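Local coordinates for SWD1-like protein (Myceliophthora thermophila, PDB 6E29), which probably serves, through its WD-repeat beta-propeller domain, as a protein-binding subunit of the COMPASS histone H3 methyltransferase complex, at residues 157-160 against 161-165; 164-167 against 168-171; 321-325 against 326-330. All blocks are in the same frame, centred on the assembly; numbering follows the deposited sequence.

Contact 1 of 3, residues 157-160 against 161-165; sequences TETD and PALRE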
ATOM      1  N   THR B 157      24.443  10.474 -24.684  1.00 40.85           N
ATOM      2  CA  THR B 157      25.121   9.920 -25.846  1.00 36.45           C
ATOM      3  C   THR B 157      24.772   8.451 -26.125  1.00 34.53           C
ATOM      4  O   THR B 157      25.259   7.903 -27.132  1.00 34.74           O
ATOM      5  CB  THR B 157      26.640  10.025 -25.681  1.00 47.42           C
ATOM      6  OG1 THR B 157      27.001   9.528 -24.390  1.00 53.07           O
ATOM      7  CG2 THR B 157      27.145  11.475 -25.863  1.00 51.11           C
ATOM      8  N   GLU B 158      23.968   7.809 -25.271  1.00 35.90           N
ATOM      9  CA  GLU B 158      23.867   6.342 -25.340  1.00 36.00           C
ATOM     10  C   GLU B 158      22.951   5.841 -26.457  1.00 43.95           C
ATOM     11  O   GLU B 158      23.043   4.655 -26.820  1.00 31.09           O
ATOM     12  CB  GLU B 158      23.428   5.782 -23.973  1.00 30.41           C
ATOM     13  CG  GLU B 158      22.016   6.047 -23.606  1.00 34.13           C
ATOM     14  CD  GLU B 158      21.592   5.266 -22.346  1.00 41.47           C
ATOM     15  OE1 GLU B 158      21.899   5.684 -21.189  1.00 35.06           O
ATOM     16  OE2 GLU B 158      20.943   4.201 -22.534  1.00 31.06           O
ATOM     17  N   THR B 159      22.135   6.709 -27.066  1.00 31.37           N
ATOM     18  CA  THR B 159      21.206   6.287 -28.106  1.00 38.37           C
ATOM     19  C   THR B 159      21.325   7.148 -29.354  1.00 38.25           C
ATOM     20  O   THR B 159      21.357   8.383 -29.279  1.00 38.16           O
ATOM     21  CB  THR B 159      19.779   6.306 -27.559  1.00 30.81           C
ATOM     22  OG1 THR B 159      19.714   5.453 -26.413  1.00 35.76           O
ATOM     23  CG2 THR B 159      18.783   5.852 -28.619  1.00 30.76           C
ATOM     24  N   ASP B 160      21.407   6.494 -30.511  1.00 33.12           N
ATOM     25  CA  ASP B 160      21.409   7.239 -31.758  1.00 35.37           C
ATOM     26  C   ASP B 160      20.198   8.164 -31.849  1.00 35.67           C
ATOM     27  O   ASP B 160      19.085   7.795 -31.436  1.00 37.79           O
ATOM     28  CB  ASP B 160      21.427   6.281 -32.949  1.00 37.26           C
ATOM     29  CG  ASP B 160      21.804   6.993 -34.227  1.00 49.28           C
ATOM     30  OD1 ASP B 160      22.999   6.985 -34.594  1.00 54.48           O
ATOM     31  OD2 ASP B 160      20.907   7.587 -34.847  1.00 50.50           O
ATOM     32  N   PRO B 161      20.365   9.382 -32.375  1.00 49.96           N
ATOM     33  CA  PRO B 161      19.216  10.290 -32.439  1.00 41.08           C
ATOM     34  C   PRO B 161      18.019   9.706 -33.167  1.00 41.61           C
ATOM     35  O   PRO B 161      16.887   9.932 -32.729  1.00 50.74           O
ATOM     36  CB  PRO B 161      19.787  11.526 -33.150  1.00 46.38           C
ATOM     37  CG  PRO B 161      21.241  11.495 -32.869  1.00 56.13           C
ATOM     38  CD  PRO B 161      21.622  10.037 -32.791  1.00 41.85           C
ATOM     39  N   ALA B 162      18.238   8.911 -34.227  1.00 38.93           N
ATOM     40  CA  ALA B 162      17.127   8.313 -34.962  1.00 47.56           C
ATOM     41  C   ALA B 162      16.301   7.323 -34.141  1.00 41.72           C
ATOM     42  O   ALA B 162      15.196   6.974 -34.551  1.00 45.38           O
ATOM     43  CB  ALA B 162      17.643   7.597 -36.200  1.00 40.41           C
ATOM     44  N   LEU B 163      16.818   6.842 -33.015  1.00 36.21           N
ATOM     45  CA  LEU B 163      16.155   5.848 -32.180  1.00 35.61           C
ATOM     46  C   LEU B 163      15.602   6.455 -30.897  1.00 34.04           C
ATOM     47  O   LEU B 163      14.855   5.785 -30.144  1.00 33.38           O
ATOM     48  CB  LEU B 163      17.153   4.748 -31.846  1.00 33.41           C
ATOM     49  CG  LEU B 163      16.722   3.500 -31.073  1.00 41.05           C
ATOM     50  CD1 LEU B 163      15.546   2.828 -31.740  1.00 45.29           C
ATOM     51  CD2 LEU B 163      17.881   2.533 -30.901  1.00 35.49           C
ATOM     52  N   ARG B 164      15.941   7.714 -30.627  1.00 44.51           N
ATOM     53  CA  ARG B 164      15.551   8.322 -29.357  1.00 40.20           C
ATOM     54  C   ARG B 164      14.035   8.411 -29.201  1.00 41.30           C
ATOM     55  O   ARG B 164      13.510   8.090 -28.140  1.00 41.20           O
ATOM     56  CB  ARG B 164      16.201   9.700 -29.218  1.00 46.77           C
ATOM     57  CG  ARG B 164      17.501   9.606 -28.429  1.00 60.01           C
ATOM     58  CD  ARG B 164      18.300  10.890 -28.447  1.00 68.74           C
ATOM     59  NE  ARG B 164      19.700  10.649 -28.786  1.00 68.69           N
ATOM     60  CZ  ARG B 164      20.585  11.621 -29.026  1.00 75.27           C
ATOM     61  NH1 ARG B 164      20.213  12.905 -28.941  1.00 76.93           N
ATOM     62  NH2 ARG B 164      21.845  11.321 -29.331  1.00 75.94           N
ATOM     63  N   GLU B 165      13.305   8.782 -30.253  1.00 48.14           N
ATOM     64  CA  GLU B 165      11.850   8.868 -30.121  1.00 47.27           C
ATOM     65  C   GLU B 165      11.245   7.528 -29.698  1.00 40.81           C
ATOM     66  O   GLU B 165      10.381   7.471 -28.818  1.00 45.67           O
ATOM     67  CB  GLU B 165      11.231   9.353 -31.442  1.00 50.40           C
ATOM     68  CG  GLU B 165       9.714   9.348 -31.407  1.00 58.79           C
ATOM     69  CD  GLU B 165       9.076   9.646 -32.742  1.00 71.15           C
ATOM     70  OE1 GLU B 165       9.715  10.326 -33.579  1.00 66.37           O
ATOM     71  OE2 GLU B 165       7.917   9.212 -32.943  1.00 75.11           O
TER

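Contact 2 of 3, residues 164-167 against 168-171; sequences REKQ and AKED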
ATOM      1  N   ARG B 164      15.941   7.714 -30.627  1.00 44.51           N
ATOM      2  CA  ARG B 164      15.551   8.322 -29.357  1.00 40.20           C
ATOM      3  C   ARG B 164      14.035   8.411 -29.201  1.00 41.30           C
ATOM      4  O   ARG B 164      13.510   8.090 -28.140  1.00 41.20           O
ATOM      5  CB  ARG B 164      16.201   9.700 -29.218  1.00 46.77           C
ATOM      6  CG  ARG B 164      17.501   9.606 -28.429  1.00 60.01           C
ATOM      7  CD  ARG B 164      18.300  10.890 -28.447  1.00 68.74           C
ATOM      8  NE  ARG B 164      19.700  10.649 -28.786  1.00 68.69           N
ATOM      9  CZ  ARG B 164      20.585  11.621 -29.026  1.00 75.27           C
ATOM     10  NH1 ARG B 164      20.213  12.905 -28.941  1.00 76.93           N
ATOM     11  NH2 ARG B 164      21.845  11.321 -29.331  1.00 75.94           N
ATOM     12  N   GLU B 165      13.305   8.782 -30.253  1.00 48.14           N
ATOM     13  CA  GLU B 165      11.850   8.868 -30.121  1.00 47.27           C
ATOM     14  C   GLU B 165      11.245   7.528 -29.698  1.00 40.81           C
ATOM     15  O   GLU B 165      10.381   7.471 -28.818  1.00 45.67           O
ATOM     16  CB  GLU B 165      11.231   9.353 -31.442  1.00 50.40           C
ATOM     17  CG  GLU B 165       9.714   9.348 -31.407  1.00 58.79           C
ATOM     18  CD  GLU B 165       9.076   9.646 -32.742  1.00 71.15           C
ATOM     19  OE1 GLU B 165       9.715  10.326 -33.579  1.00 66.37           O
ATOM     20  OE2 GLU B 165       7.917   9.212 -32.943  1.00 75.11           O
ATOM     21  N   LYS B 166      11.676   6.432 -30.322  1.00 38.26           N
ATOM     22  CA  LYS B 166      11.024   5.165 -30.020  1.00 40.99           C
ATOM     23  C   LYS B 166      11.454   4.666 -28.644  1.00 32.97           C
ATOM     24  O   LYS B 166      10.637   4.130 -27.879  1.00 32.47           O
ATOM     25  CB  LYS B 166      11.323   4.141 -31.135  1.00 47.91           C
ATOM     26  CG  LYS B 166      11.209   2.657 -30.728  1.00 43.06           C
ATOM     27  CD  LYS B 166       9.760   2.107 -30.890  1.00 68.90           C
ATOM     28  CE  LYS B 166       9.623   0.642 -30.392  1.00 62.96           C
ATOM     29  NZ  LYS B 166       8.210   0.139 -30.243  1.00 69.74           N
ATOM     30  N   GLN B 167      12.725   4.862 -28.299  1.00 31.71           N
ATOM     31  CA  GLN B 167      13.207   4.475 -26.989  1.00 29.79           C
ATOM     32  C   GLN B 167      12.473   5.247 -25.900  1.00 38.90           C
ATOM     33  O   GLN B 167      12.099   4.683 -24.865  1.00 34.93           O
ATOM     34  CB  GLN B 167      14.703   4.725 -26.888  1.00 29.16           C
ATOM     35  CG  GLN B 167      15.264   4.197 -25.561  1.00 29.10           C
ATOM     36  CD  GLN B 167      16.753   4.411 -25.496  1.00 33.77           C
ATOM     37  OE1 GLN B 167      17.235   5.539 -25.565  1.00 28.19           O
ATOM     38  NE2 GLN B 167      17.489   3.322 -25.367  1.00 34.43           N
ATOM     39  N   ALA B 168      12.293   6.554 -26.100  1.00 37.99           N
ATOM     40  CA  ALA B 168      11.586   7.346 -25.095  1.00 32.40           C
ATOM     41  C   ALA B 168      10.159   6.852 -24.922  1.00 34.19           C
ATOM     42  O   ALA B 168       9.670   6.739 -23.793  1.00 38.17           O
ATOM     43  CB  ALA B 168      11.595   8.820 -25.494  1.00 35.56           C
ATOM     44  N   LYS B 169       9.456   6.612 -26.035  1.00 33.11           N
ATOM     45  CA  LYS B 169       8.099   6.065 -25.970  1.00 37.07           C
ATOM     46  C   LYS B 169       8.069   4.771 -25.162  1.00 46.30           C
ATOM     47  O   LYS B 169       7.166   4.559 -24.338  1.00 34.78           O
ATOM     48  CB  LYS B 169       7.579   5.825 -27.392  1.00 39.93           C
ATOM     49  CG  LYS B 169       6.100   5.422 -27.492  1.00 54.39           C
ATOM     50  CD  LYS B 169       5.580   5.472 -28.974  1.00 53.80           C
ATOM     51  CE  LYS B 169       5.568   4.057 -29.602  1.00 58.75           C
ATOM     52  NZ  LYS B 169       5.308   3.012 -28.527  1.00 56.52           N
ATOM     53  N   GLU B 170       9.068   3.907 -25.350  1.00 38.60           N
ATOM     54  CA  GLU B 170       9.086   2.639 -24.618  1.00 49.17           C
ATOM     55  C   GLU B 170       9.377   2.847 -23.136  1.00 30.96           C
ATOM     56  O   GLU B 170       8.734   2.213 -22.292  1.00 32.28           O
ATOM     57  CB  GLU B 170      10.118   1.670 -25.210  1.00 36.19           C
ATOM     58  CG  GLU B 170       9.775   1.060 -26.614  1.00 39.14           C
ATOM     59  CD  GLU B 170       8.319   0.553 -26.747  1.00 60.16           C
ATOM     60  OE1 GLU B 170       7.542   1.149 -27.552  1.00 68.38           O
ATOM     61  OE2 GLU B 170       7.951  -0.430 -26.043  1.00 62.60           O
ATOM     62  N   ASP B 171      10.377   3.681 -22.810  1.00 29.34           N
ATOM     63  CA  ASP B 171      10.699   3.981 -21.416  1.00 34.85           C
ATOM     64  C   ASP B 171       9.485   4.532 -20.697  1.00 32.22           C
ATOM     65  O   ASP B 171       9.295   4.285 -19.495  1.00 26.56           O
ATOM     66  CB  ASP B 171      11.827   5.010 -21.328  1.00 34.14           C
ATOM     67  CG  ASP B 171      13.166   4.460 -21.758  1.00 39.75           C
ATOM     68  OD1 ASP B 171      13.279   3.233 -21.975  1.00 38.96           O
ATOM     69  OD2 ASP B 171      14.112   5.264 -21.869  1.00 34.38           O
TER

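Contact 3 of 3, residues 321-325 against 326-330; sequences EWHPH and RALLA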
ATOM      1  N   GLU B 321      -6.500  -6.168   6.174  1.00 19.50           N
ATOM      2  CA  GLU B 321      -5.501  -5.563   7.055  1.00 24.67           C
ATOM      3  C   GLU B 321      -5.470  -6.343   8.350  1.00 19.35           C
ATOM      4  O   GLU B 321      -6.533  -6.664   8.893  1.00 18.22           O
ATOM      5  CB  GLU B 321      -5.835  -4.112   7.410  1.00 28.53           C
ATOM      6  CG  GLU B 321      -5.622  -3.174   6.272  1.00 45.12           C
ATOM      7  CD  GLU B 321      -4.151  -3.088   5.890  1.00 58.30           C
ATOM      8  OE1 GLU B 321      -3.271  -3.048   6.796  1.00 38.44           O
ATOM      9  OE2 GLU B 321      -3.890  -3.088   4.679  1.00 36.96           O
ATOM     10  N   TRP B 322      -4.282  -6.658   8.845  1.00 18.56           N
ATOM     11  CA  TRP B 322      -4.173  -7.257  10.167  1.00 22.03           C
ATOM     12  C   TRP B 322      -4.051  -6.196  11.261  1.00 18.86           C
ATOM     13  O   TRP B 322      -3.435  -5.138  11.049  1.00 22.98           O
ATOM     14  CB  TRP B 322      -2.919  -8.126  10.257  1.00 23.04           C
ATOM     15  CG  TRP B 322      -2.899  -9.380   9.406  1.00 19.98           C
ATOM     16  CD1 TRP B 322      -2.524  -9.480   8.084  1.00 17.85           C
ATOM     17  CD2 TRP B 322      -3.178 -10.713   9.847  1.00 20.71           C
ATOM     18  NE1 TRP B 322      -2.547 -10.808   7.687  1.00 19.27           N
ATOM     19  CE2 TRP B 322      -2.924 -11.575   8.756  1.00 20.15           C
ATOM     20  CE3 TRP B 322      -3.587 -11.268  11.065  1.00 28.03           C
ATOM     21  CZ2 TRP B 322      -3.100 -12.944   8.843  1.00 32.45           C
ATOM     22  CZ3 TRP B 322      -3.762 -12.634  11.140  1.00 31.91           C
ATOM     23  CH2 TRP B 322      -3.514 -13.445  10.045  1.00 21.79           C
ATOM     24  N   HIS B 323      -4.512  -6.551  12.463  1.00 19.16           N
ATOM     25  CA  HIS B 323      -4.301  -5.694  13.643  1.00 21.91           C
ATOM     26  C   HIS B 323      -2.798  -5.631  13.989  1.00 37.05           C
ATOM     27  O   HIS B 323      -2.070  -6.611  13.790  1.00 22.56           O
ATOM     28  CB  HIS B 323      -5.113  -6.271  14.808  1.00 20.64           C
ATOM     29  CG  HIS B 323      -5.186  -5.366  15.995  1.00 19.57           C
ATOM     30  ND1 HIS B 323      -4.278  -5.426  17.031  1.00 26.60           N
ATOM     31  CD2 HIS B 323      -6.056  -4.370  16.302  1.00 22.55           C
ATOM     32  CE1 HIS B 323      -4.600  -4.511  17.942  1.00 30.55           C
ATOM     33  NE2 HIS B 323      -5.659  -3.850  17.513  1.00 33.31           N
ATOM     34  N   PRO B 324      -2.289  -4.485  14.482  1.00 20.83           N
ATOM     35  CA  PRO B 324      -0.828  -4.379  14.715  1.00 23.98           C
ATOM     36  C   PRO B 324      -0.315  -5.130  15.926  1.00 25.20           C
ATOM     37  O   PRO B 324       0.924  -5.169  16.129  1.00 24.39           O
ATOM     38  CB  PRO B 324      -0.596  -2.864  14.918  1.00 24.76           C
ATOM     39  CG  PRO B 324      -1.978  -2.355  15.418  1.00 29.28           C
ATOM     40  CD  PRO B 324      -2.977  -3.194  14.640  1.00 23.98           C
ATOM     41  N   HIS B 325      -1.193  -5.674  16.781  1.00 23.37           N
ATOM     42  CA  HIS B 325      -0.719  -6.324  18.001  1.00 24.66           C
ATOM     43  C   HIS B 325      -1.342  -7.702  18.185  1.00 25.86           C
ATOM     44  O   HIS B 325      -0.737  -8.575  18.816  1.00 25.84           O
ATOM     45  CB  HIS B 325      -0.987  -5.478  19.258  1.00 25.48           C
ATOM     46  CG  HIS B 325      -0.159  -4.230  19.288  1.00 30.28           C
ATOM     47  ND1 HIS B 325       1.198  -4.266  19.543  1.00 33.93           N
ATOM     48  CD2 HIS B 325      -0.465  -2.931  19.027  1.00 31.43           C
ATOM     49  CE1 HIS B 325       1.692  -3.039  19.461  1.00 44.00           C
ATOM     50  NE2 HIS B 325       0.709  -2.211  19.134  1.00 35.73           N
ATOM     51  N   ARG B 326      -2.553  -7.885  17.688  1.00 23.51           N
ATOM     52  CA  ARG B 326      -3.293  -9.105  17.968  1.00 25.03           C
ATOM     53  C   ARG B 326      -3.603  -9.870  16.683  1.00 24.93           C
ATOM     54  O   ARG B 326      -3.605  -9.302  15.595  1.00 23.95           O
ATOM     55  CB  ARG B 326      -4.634  -8.818  18.655  1.00 24.40           C
ATOM     56  CG  ARG B 326      -4.539  -7.967  19.991  1.00 26.94           C
ATOM     57  CD  ARG B 326      -3.773  -8.723  21.081  1.00 33.07           C
ATOM     58  NE  ARG B 326      -3.643  -7.895  22.293  1.00 46.51           N
ATOM     59  CZ  ARG B 326      -4.558  -7.827  23.258  1.00 54.90           C
ATOM     60  NH1 ARG B 326      -5.676  -8.566  23.197  1.00 45.08           N
ATOM     61  NH2 ARG B 326      -4.355  -7.023  24.292  1.00 41.50           N
ATOM     62  N   ALA B 327      -3.967 -11.157  16.842  1.00 23.87           N
ATOM     63  CA  ALA B 327      -4.203 -12.007  15.660  1.00 21.98           C
ATOM     64  C   ALA B 327      -5.645 -11.796  15.164  1.00 33.03           C
ATOM     65  O   ALA B 327      -6.564 -12.613  15.362  1.00 28.95           O
ATOM     66  CB  ALA B 327      -3.939 -13.473  16.027  1.00 27.39           C
ATOM     67  N   LEU B 328      -5.867 -10.622  14.614  1.00 22.51           N
ATOM     68  CA  LEU B 328      -7.164 -10.203  14.073  1.00 26.56           C
ATOM     69  C   LEU B 328      -6.965  -9.770  12.629  1.00 28.21           C
ATOM     70  O   LEU B 328      -6.051  -8.986  12.335  1.00 24.53           O
ATOM     71  CB  LEU B 328      -7.766  -9.025  14.881  1.00 26.07           C
ATOM     72  CG  LEU B 328      -8.017  -9.246  16.372  1.00 35.72           C
ATOM     73  CD1 LEU B 328      -8.350  -7.927  17.090  1.00 33.50           C
ATOM     74  CD2 LEU B 328      -9.176 -10.266  16.509  1.00 33.59           C
ATOM     75  N   LEU B 329      -7.834 -10.231  11.719  1.00 24.98           N
ATOM     76  CA  LEU B 329      -7.664  -9.935  10.286  1.00 20.18           C
ATOM     77  C   LEU B 329      -8.973  -9.295   9.847  1.00 25.98           C
ATOM     78  O   LEU B 329     -10.029  -9.918  10.002  1.00 23.47           O
ATOM     79  CB  LEU B 329      -7.385 -11.239   9.489  1.00 20.03           C
ATOM     80  CG  LEU B 329      -7.360 -11.170   7.961  1.00 21.39           C
ATOM     81  CD1 LEU B 329      -6.264 -10.143   7.443  1.00 22.76           C
ATOM     82  CD2 LEU B 329      -7.098 -12.570   7.394  1.00 29.91           C
ATOM     83  N   ALA B 330      -8.929  -8.044   9.365  1.00 26.17           N
ATOM     84  CA  ALA B 330     -10.131  -7.355   8.911  1.00 25.88           C
ATOM     85  C   ALA B 330     -10.172  -7.368   7.392  1.00 26.70           C
ATOM     86  O   ALA B 330      -9.144  -7.236   6.720  1.00 25.24           O
ATOM     87  CB  ALA B 330     -10.164  -5.902   9.408  1.00 21.28           C
TER

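Contact 1 of 3, residues 157-160 against 161-165
The carbonyl of Thr-159 and the guanidinium of Arg-164 make a two-pronged polar contact where the chain turns into helix 161-171. Arg-164 comes at the oxygen side-on and spends two nitrogens on it: NE lies 2.9 Å from Thr-159 O, and NH2 closes a second bond to the same atom. The oxygen sits almost exactly in the guanidinium plane. The two donors meet it differently, NH2 nearly in line with the C=O bond (171° at the oxygen) and NE from above the carbonyl plane. The side chain, bent at chi3, runs past Pro-161 to the carbonyl of Thr-159, and the fork fixes the rotation of its flat end. Pro-161 CG rests on one face of that group, toward its rim.

A second set of bonds belongs to Asp-160. Its OD2 accepts from Ala-162 N at 3.0 Å, with a fairly straight N-H (157°), and is met on the anti side of the carboxylate. With chi1 at -165°, CG stands opposite the backbone N and the carboxylate swings over the first turn. The backbone oxygen of Asp-160 takes Leu-163 N at 2.9 Å.

Apolar contact is slighter. Thr-159 CG2 packs against Leu-163 CB at 3.8 Å, the two side chains crossing at about a right angle, and Arg-164 CG lies near the same methyl. The hydroxyl of Thr-159 instead engages Gln-167 OE1, further along the helix.

The bond from Ala-162 N to Asp-160 OD2 makes this a helix N-cap, with Asp-160 at the N-cap position and Pro-161 next; the Arg-164 fork ties the residue before the cap to the start of the helix.

Contact 2 of 3, residues 164-167 against 168-171
Within the helix two lysines grip Glu-170 OE1, Lys-166 one turn earlier and Lys-169 next door. Lys-166 NZ stands 3.0 Å from it and approaches from above the carboxylate plane. Lys-169 NZ, at 3.1 Å from Glu-170 OE1, arrives nearly in line with the C-O bond, and the two ammonium groups lie on opposite faces of the carboxylate plane. They are only 4.4 Å apart, NZ to NZ, so the shared carboxylate oxygen probably offsets much of their mutual repulsion. Lys-173 NZ adds a third salt bridge to the same oxygen from just past the helix end.

The lysines get there by different routes. Lys-166 bends at chi2 (87°) and then runs extended along the helix surface, its CE 3.8 Å from Glu-170 CG. Lys-169 stays extended to CD and bends at chi3 and chi4, while Glu-170 bends at chi2 to carry its carboxylate back toward Lys-166.

Underneath, the i to i+4 bonds of the alpha-helix run unbroken: Ala-168 N to Arg-164 O (2.8 Å), then Lys-169 to Glu-165, Glu-170 to Lys-166 and Asp-171 N to Gln-167 O (2.9 Å). Ala-168 CB fits against Arg-164 O at 3.3 Å. On another side of the helix, Gln-167 CG approaches Asp-171 OD2 at 4.0 Å. Their polar ends turn to the preceding loop, Gln-167 to Thr-159 and Asp-171 OD2 to Arg-154 in a salt bridge.

Those two outside partners tie the helix to the loop that leads into it. Helix 161-171 stands out from the propeller surface in the connection between the blade ending with strand 144-147 and the next one, which the chain enters at strand 176-181.

Contact 3 of 3, residues 321-325 against 326-330
The indole of Trp-322 carries Leu-329 CD1 on one face: the methyl sits 3.7 Å from the centroid of the five-membered ring, only 5° off its normal, a well-centred CH-pi contact. The indole NE1 makes a weak hydrogen bond to Ala-278 O. With CG opposite the backbone N (chi1 172°), Leu-329 reaches across the non-hydrogen-bonded pair it forms with Trp-322. The His-323 ring is held differently. Pro-324 CD lies over one of its faces, and near its edge ND1 accepts two backbone amides of the turn, His-325 N and Arg-326 N, both at 3.1 Å. The Arg-326 amide lies closer to the ring plane, 17° out of it. At the other ring nitrogen, NE2 bonds to Gly-37 O, while Phe-33 meets the ring edge-to-face; the imidazole thus ties its own turn to the loop after strand 28-33 of the neighbouring blade.

The two segments form a beta hairpin, strands 317-322 and 328-333 of a four-stranded antiparallel propeller blade. In that blade strand 19-23, from the start of the chain, lies beside strand 339-343, from its end, the closure by which such rings commonly join their termini.

Glu-321 and Ala-330 form the hydrogen-bonded pair, with Ala-330 N to Glu-321 O at 2.8 Å. Nearer the turn His-323 N meets Leu-328 O at 2.9 Å, and the same oxygen receives a CA-H contact from Trp-322. Leu-328 CB packs on His-323 CB at 3.8 Å. Ala-327 centres an inverse gamma turn between the strands. The carboxylate of Glu-321 leaves the hairpin to pair with Arg-222.

In the fold
Contacts 1 and 2 are neighbours on helix 161-171. Their centres lie 9 Å apart, they share Arg-164 and Glu-165, and the link between Thr-159 OG1 and Gln-167 OE1 joins them. Both are surface contacts built mainly from polar groups: contact 1 satisfies backbone amide and carbonyl groups at the start of the helix, contact 2 adds charge pairing along its later turns. Contact 3 is partly buried and lies on the opposite side of the chain's centre, with its centre about 45 Å from that of contact 2. There a strand pair of a propeller blade relies on regular backbone bonding, an aromatic face covered by leucine, and a histidine whose ring nitrogen accepts two amides of its turn.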